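PDB 3LWS: aromatic amino acid beta-eliminating lyase/threonine aldolase from Exiguobacterium sibiricum, which belongs to the pyridoxal-phosphate-dependent beta-eliminating lyase family and carries the cofactor as a lysine-linked adduct. Local coordinates for residues Asn88-Glu100 with Leu107-Ala121. Numbering follows the deposited sequence.
Sequences NRTVAYHPLCHLE and LKELHPIETILVGAA
Glu100 and Lys108 form a salt bridge, OE2 to NZ 2.8 Å, beside the edge pair of a beta-alpha-beta crossover: parallel strands 90-93 and 114-117, joined through short helices, with 114-117 outermost within this chain in the mixed sheet of this PLP-dependent fold. Lys108, extended beyond CG, meets OE2 on its syn side, 35° out of the carboxylate plane, and NZ also reaches OE1 weakly. Glu100, bent at chi2 (68°), brings OE1 to Tyr93 as well, whose OH donates to it in the ring plane; the modelled 2.5 Å is unusually short and its exact value doubtful. A carboxylate suits this place because it pairs with the ammonium while a water joins OE2 to Thr115 OG1.

Five backbone hydrogen bonds zip the strands together, from Glu114 N to Arg89 O through Val118 N to Tyr93 O, the last donor tilted 31° from the carbonyl plane. Beta-branched Val91 and Thr115, suited to extended chain, touch through their CG2 methyls (3.7 Å), and Leu107 CD2 reaches Val91 CG2 from helix 106-110. Beyond them Leu117 lies alongside the tyrosine, CD2 to Tyr93 CE1 3.5 Å. At the exposed start, the flat Arg89 guanidinium rests on compact Pro112, whose CG sits 3.3 Å above its centre.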
loop_
_atom_site.group_PDB
_atom_site.type_symbol
_atom_site.label_atom_id
_atom_site.label_comp_id
_atom_site.label_asym_id
_atom_site.label_seq_id
_atom_site.Cartn_x
_atom_site.Cartn_y
_atom_site.Cartn_z
ATOM N N ASN A 88 24.481 -14.116 -4.794
ATOM C CA ASN A 88 25.392 -13.032 -4.511
ATOM C C ASN A 88 24.605 -11.977 -3.735
ATOM O O ASN A 88 23.575 -11.473 -4.207
ATOM C CB ASN A 88 25.996 -12.482 -5.817
ATOM C CG ASN A 88 27.109 -11.461 -5.584
ATOM O OD1 ASN A 88 26.956 -10.508 -4.823
ATOM N ND2 ASN A 88 28.225 -11.636 -6.287
ATOM N N ARG A 89 25.079 -11.689 -2.534
ATOM C CA ARG A 89 24.416 -10.742 -1.640
ATOM C C ARG A 89 24.890 -9.294 -1.774
ATOM O O ARG A 89 24.665 -8.501 -0.876
ATOM C CB ARG A 89 24.569 -11.205 -0.210
ATOM C CG ARG A 89 23.836 -12.526 0.025
ATOM C CD ARG A 89 23.947 -12.973 1.422
ATOM N NE ARG A 89 22.906 -13.941 1.709
ATOM C CZ ARG A 89 22.544 -14.299 2.927
ATOM N NH1 ARG A 89 23.171 -13.798 3.970
ATOM N NH2 ARG A 89 21.564 -15.169 3.106
ATOM N N THR A 90 25.531 -8.946 -2.874
ATOM C CA THR A 90 26.015 -7.578 -3.057
ATOM C C THR A 90 25.381 -6.967 -4.303
ATOM O O THR A 90 25.323 -7.602 -5.346
ATOM C CB THR A 90 27.560 -7.514 -3.147
ATOM O OG1 THR A 90 28.122 -7.981 -1.913
ATOM C CG2 THR A 90 28.039 -6.075 -3.417
ATOM N N VAL A 91 24.908 -5.730 -4.175
ATOM C CA VAL A 91 24.346 -4.977 -5.296
ATOM C C VAL A 91 25.121 -3.658 -5.410
ATOM O O VAL A 91 25.742 -3.211 -4.443
ATOM C CB VAL A 91 22.828 -4.747 -5.118
ATOM C CG1 VAL A 91 22.084 -6.095 -4.959
ATOM C CG2 VAL A 91 22.554 -3.819 -3.952
ATOM N N ALA A 92 25.135 -3.071 -6.588
ATOM C CA ALA A 92 25.779 -1.804 -6.776
ATOM C C ALA A 92 24.851 -0.761 -7.435
ATOM O O ALA A 92 23.981 -1.069 -8.285
ATOM C CB ALA A 92 27.088 -1.980 -7.566
ATOM N N TYR A 93 25.046 0.481 -7.026
ATOM C CA TYR A 93 24.310 1.609 -7.563
ATOM C C TYR A 93 24.978 2.936 -7.178
ATOM O O TYR A 93 26.000 2.945 -6.482
ATOM C CB TYR A 93 22.829 1.574 -7.117
ATOM C CG TYR A 93 22.529 1.342 -5.642
ATOM C CD1 TYR A 93 23.125 2.099 -4.666
ATOM C CD2 TYR A 93 21.584 0.400 -5.247
ATOM C CE1 TYR A 93 22.836 1.907 -3.302
ATOM C CE2 TYR A 93 21.256 0.238 -3.879
ATOM C CZ TYR A 93 21.919 1.003 -2.930
ATOM O OH TYR A 93 21.659 0.878 -1.603
ATOM N N HIS A 94 24.431 4.038 -7.689
ATOM C CA HIS A 94 24.903 5.406 -7.362
ATOM C C HIS A 94 24.792 5.683 -5.835
ATOM O O HIS A 94 23.843 5.223 -5.210
ATOM C CB HIS A 94 24.060 6.428 -8.167
ATOM C CG HIS A 94 24.612 7.824 -8.158
ATOM N ND1 HIS A 94 24.315 8.750 -7.172
ATOM C CD2 HIS A 94 25.469 8.437 -9.008
ATOM C CE1 HIS A 94 24.977 9.867 -7.418
ATOM N NE2 HIS A 94 25.672 9.709 -8.533
ATOM N N PRO A 95 25.729 6.478 -5.243
ATOM C CA PRO A 95 25.626 6.758 -3.782
ATOM C C PRO A 95 24.320 7.449 -3.324
ATOM O O PRO A 95 23.933 7.323 -2.179
ATOM C CB PRO A 95 26.826 7.666 -3.489
ATOM C CG PRO A 95 27.716 7.632 -4.703
ATOM C CD PRO A 95 26.972 7.010 -5.840
ATOM N N LEU A 96 23.654 8.158 -4.215
ATOM C CA LEU A 96 22.380 8.807 -3.898
ATOM C C LEU A 96 21.167 8.024 -4.413
ATOM O O LEU A 96 20.086 8.585 -4.603
ATOM C CB LEU A 96 22.352 10.257 -4.422
ATOM C CG LEU A 96 23.517 11.131 -3.972
ATOM C CD1 LEU A 96 23.302 12.644 -4.344
ATOM C CD2 LEU A 96 23.772 10.928 -2.488
ATOM N N CYS A 97 21.330 6.711 -4.578
ATOM C CA CYS A 97 20.245 5.857 -5.003
ATOM C C CYS A 97 19.119 5.932 -3.964
ATOM O O CYS A 97 19.368 6.013 -2.762
ATOM C CB CYS A 97 20.739 4.426 -5.162
ATOM S SG CYS A 97 19.459 3.174 -5.491
ATOM N N HIS A 98 17.885 5.922 -4.437
ATOM C CA HIS A 98 16.712 5.995 -3.538
ATOM C C HIS A 98 16.772 4.978 -2.408
ATOM O O HIS A 98 16.446 5.299 -1.240
ATOM C CB HIS A 98 15.418 5.818 -4.348
ATOM C CG HIS A 98 14.181 6.341 -3.671
ATOM N ND1 HIS A 98 13.440 5.593 -2.782
ATOM C CD2 HIS A 98 13.560 7.538 -3.765
ATOM C CE1 HIS A 98 12.421 6.313 -2.350
ATOM N NE2 HIS A 98 12.454 7.485 -2.958
ATOM N N LEU A 99 17.203 3.757 -2.745
ATOM C CA LEU A 99 17.291 2.677 -1.754
ATOM C C LEU A 99 18.324 2.963 -0.642
ATOM O O LEU A 99 18.189 2.470 0.449
ATOM C CB LEU A 99 17.615 1.315 -2.407
ATOM C CG LEU A 99 16.507 0.765 -3.327
ATOM C CD1 LEU A 99 16.770 1.146 -4.762
ATOM C CD2 LEU A 99 16.326 -0.743 -3.238
ATOM N N GLU A 100 19.335 3.752 -0.962
ATOM C CA GLU A 100 20.417 4.096 -0.063
ATOM C C GLU A 100 20.057 5.225 0.878
ATOM O O GLU A 100 20.422 5.187 2.065
ATOM C CB GLU A 100 21.656 4.521 -0.872
ATOM C CG GLU A 100 22.934 4.640 -0.019
ATOM C CD GLU A 100 23.427 3.298 0.493
ATOM O OE1 GLU A 100 22.853 2.234 0.120
ATOM O OE2 GLU A 100 24.416 3.307 1.252
ATOM N N LEU A 107 16.307 -1.838 2.319
ATOM C CA LEU A 107 16.993 -2.954 1.646
ATOM C C LEU A 107 17.893 -3.761 2.619
ATOM O O LEU A 107 17.821 -4.993 2.699
ATOM C CB LEU A 107 17.862 -2.418 0.491
ATOM C CG LEU A 107 18.618 -3.440 -0.370
ATOM C CD1 LEU A 107 17.646 -4.522 -0.917
ATOM C CD2 LEU A 107 19.347 -2.711 -1.504
ATOM N N LYS A 108 18.707 -3.048 3.382
ATOM C CA LYS A 108 19.681 -3.672 4.247
ATOM C C LYS A 108 19.070 -4.169 5.544
ATOM O O LYS A 108 19.617 -5.062 6.155
ATOM C CB LYS A 108 20.825 -2.703 4.558
ATOM C CG LYS A 108 21.593 -2.187 3.330
ATOM C CD LYS A 108 22.539 -1.038 3.703
ATOM C CE LYS A 108 22.947 -0.181 2.502
ATOM N NZ LYS A 108 23.680 1.096 2.876
ATOM N N GLU A 109 17.953 -3.597 5.972
ATOM C CA GLU A 109 17.334 -4.015 7.223
ATOM C C GLU A 109 16.488 -5.225 6.951
ATOM O O GLU A 109 16.359 -6.052 7.816
ATOM C CB GLU A 109 16.469 -2.896 7.813
ATOM C CG GLU A 109 17.271 -1.688 8.300
ATOM C CD GLU A 109 17.952 -1.886 9.677
ATOM O OE1 GLU A 109 17.507 -2.718 10.490
ATOM O OE2 GLU A 109 18.945 -1.190 9.947
ATOM N N LEU A 110 15.934 -5.335 5.734
ATOM C CA LEU A 110 14.984 -6.401 5.400
ATOM C C LEU A 110 15.563 -7.599 4.643
ATOM O O LEU A 110 14.916 -8.645 4.556
ATOM C CB LEU A 110 13.792 -5.799 4.637
ATOM C CG LEU A 110 12.857 -4.954 5.514
ATOM C CD1 LEU A 110 11.904 -4.259 4.621
ATOM C CD2 LEU A 110 12.127 -5.828 6.597
ATOM N N HIS A 111 16.778 -7.459 4.124
ATOM C CA HIS A 111 17.453 -8.519 3.394
ATOM C C HIS A 111 18.946 -8.514 3.728
ATOM O O HIS A 111 19.518 -7.457 4.021
ATOM C CB HIS A 111 17.258 -8.325 1.884
ATOM C CG HIS A 111 15.839 -8.091 1.504
ATOM N ND1 HIS A 111 14.961 -9.121 1.233
ATOM C CD2 HIS A 111 15.126 -6.947 1.413
ATOM C CE1 HIS A 111 13.773 -8.619 0.974
ATOM N NE2 HIS A 111 13.843 -7.301 1.088
ATOM N N PRO A 112 19.595 -9.701 3.700
ATOM C CA PRO A 112 21.020 -9.736 4.011
ATOM C C PRO A 112 21.788 -9.283 2.768
ATOM O O PRO A 112 22.447 -10.077 2.117
ATOM C CB PRO A 112 21.257 -11.217 4.373
ATOM C CG PRO A 112 20.252 -11.960 3.619
ATOM C CD PRO A 112 19.035 -11.053 3.556
ATOM N N ILE A 113 21.655 -8.003 2.427
ATOM C CA ILE A 113 22.220 -7.480 1.205
ATOM C C ILE A 113 23.111 -6.248 1.474
ATOM O O ILE A 113 22.793 -5.367 2.309
ATOM C CB ILE A 113 21.138 -7.210 0.130
ATOM C CG1 ILE A 113 20.470 -8.521 -0.317
ATOM C CG2 ILE A 113 21.758 -6.494 -1.073
ATOM C CD1 ILE A 113 19.314 -8.364 -1.242
ATOM N N GLU A 114 24.261 -6.240 0.803
ATOM C CA GLU A 114 25.244 -5.158 0.956
ATOM C C GLU A 114 25.314 -4.398 -0.347
ATOM O O GLU A 114 25.016 -4.941 -1.391
ATOM C CB GLU A 114 26.620 -5.730 1.335
ATOM C CG GLU A 114 26.578 -6.395 2.712
ATOM C CD GLU A 114 27.924 -6.962 3.189
ATOM O OE1 GLU A 114 28.857 -7.174 2.363
ATOM O OE2 GLU A 114 28.036 -7.185 4.425
ATOM N N THR A 115 25.694 -3.128 -0.259
ATOM C CA THR A 115 25.696 -2.258 -1.410
ATOM C C THR A 115 27.078 -1.624 -1.626
ATOM O O THR A 115 27.715 -1.193 -0.666
ATOM C CB THR A 115 24.567 -1.194 -1.268
ATOM O OG1 THR A 115 24.879 -0.278 -0.221
ATOM C CG2 THR A 115 23.244 -1.849 -0.891
ATOM N N ILE A 116 27.555 -1.645 -2.860
ATOM C CA ILE A 116 28.751 -0.908 -3.268
ATOM C C ILE A 116 28.252 0.341 -3.934
ATOM O O ILE A 116 27.451 0.243 -4.875
ATOM C CB ILE A 116 29.604 -1.679 -4.290
ATOM C CG1 ILE A 116 30.205 -2.939 -3.654
ATOM C CG2 ILE A 116 30.697 -0.759 -4.916
ATOM C CD1 ILE A 116 30.814 -3.898 -4.656
ATOM N N LEU A 117 28.699 1.504 -3.461
ATOM C CA LEU A 117 28.259 2.776 -4.026
ATOM C C LEU A 117 29.229 3.137 -5.142
ATOM O O LEU A 117 30.413 3.176 -4.924
ATOM C CB LEU A 117 28.161 3.845 -2.939
ATOM C CG LEU A 117 27.321 3.444 -1.701
ATOM C CD1 LEU A 117 27.270 4.611 -0.628
ATOM C CD2 LEU A 117 25.926 3.001 -2.073
ATOM N N VAL A 118 28.724 3.323 -6.359
ATOM C CA VAL A 118 29.591 3.386 -7.529
ATOM C C VAL A 118 29.814 4.844 -7.904
ATOM O O VAL A 118 28.863 5.570 -8.125
ATOM C CB VAL A 118 28.987 2.653 -8.753
ATOM C CG1 VAL A 118 30.070 2.382 -9.772
ATOM C CG2 VAL A 118 28.310 1.371 -8.350
ATOM N N GLY A 119 31.067 5.269 -7.964
ATOM C CA GLY A 119 31.419 6.599 -8.493
ATOM C C GLY A 119 31.484 7.667 -7.419
ATOM O O GLY A 119 32.049 7.418 -6.364
ATOM N N ALA A 120 30.965 8.855 -7.713
ATOM C CA ALA A 120 30.895 9.962 -6.733
ATOM C C ALA A 120 29.474 10.523 -6.604
ATOM O O ALA A 120 28.704 10.501 -7.562
ATOM C CB ALA A 120 31.886 11.100 -7.122
ATOM N N ALA A 121 29.152 11.054 -5.429
ATOM C CA ALA A 121 27.825 11.593 -5.116
ATOM C C ALA A 121 27.369 12.731 -6.031
ATOM O O ALA A 121 26.175 12.919 -6.249
ATOM C CB ALA A 121 27.793 12.080 -3.696
HETATM O O HOH W 1 29.951 -7.458 0.009
HETATM O O HOH W 2 16.179 0.646 0.740
HETATM O O HOH W 3 21.212 2.796 3.023
HETATM O O HOH W 4 26.590 1.560 1.007
#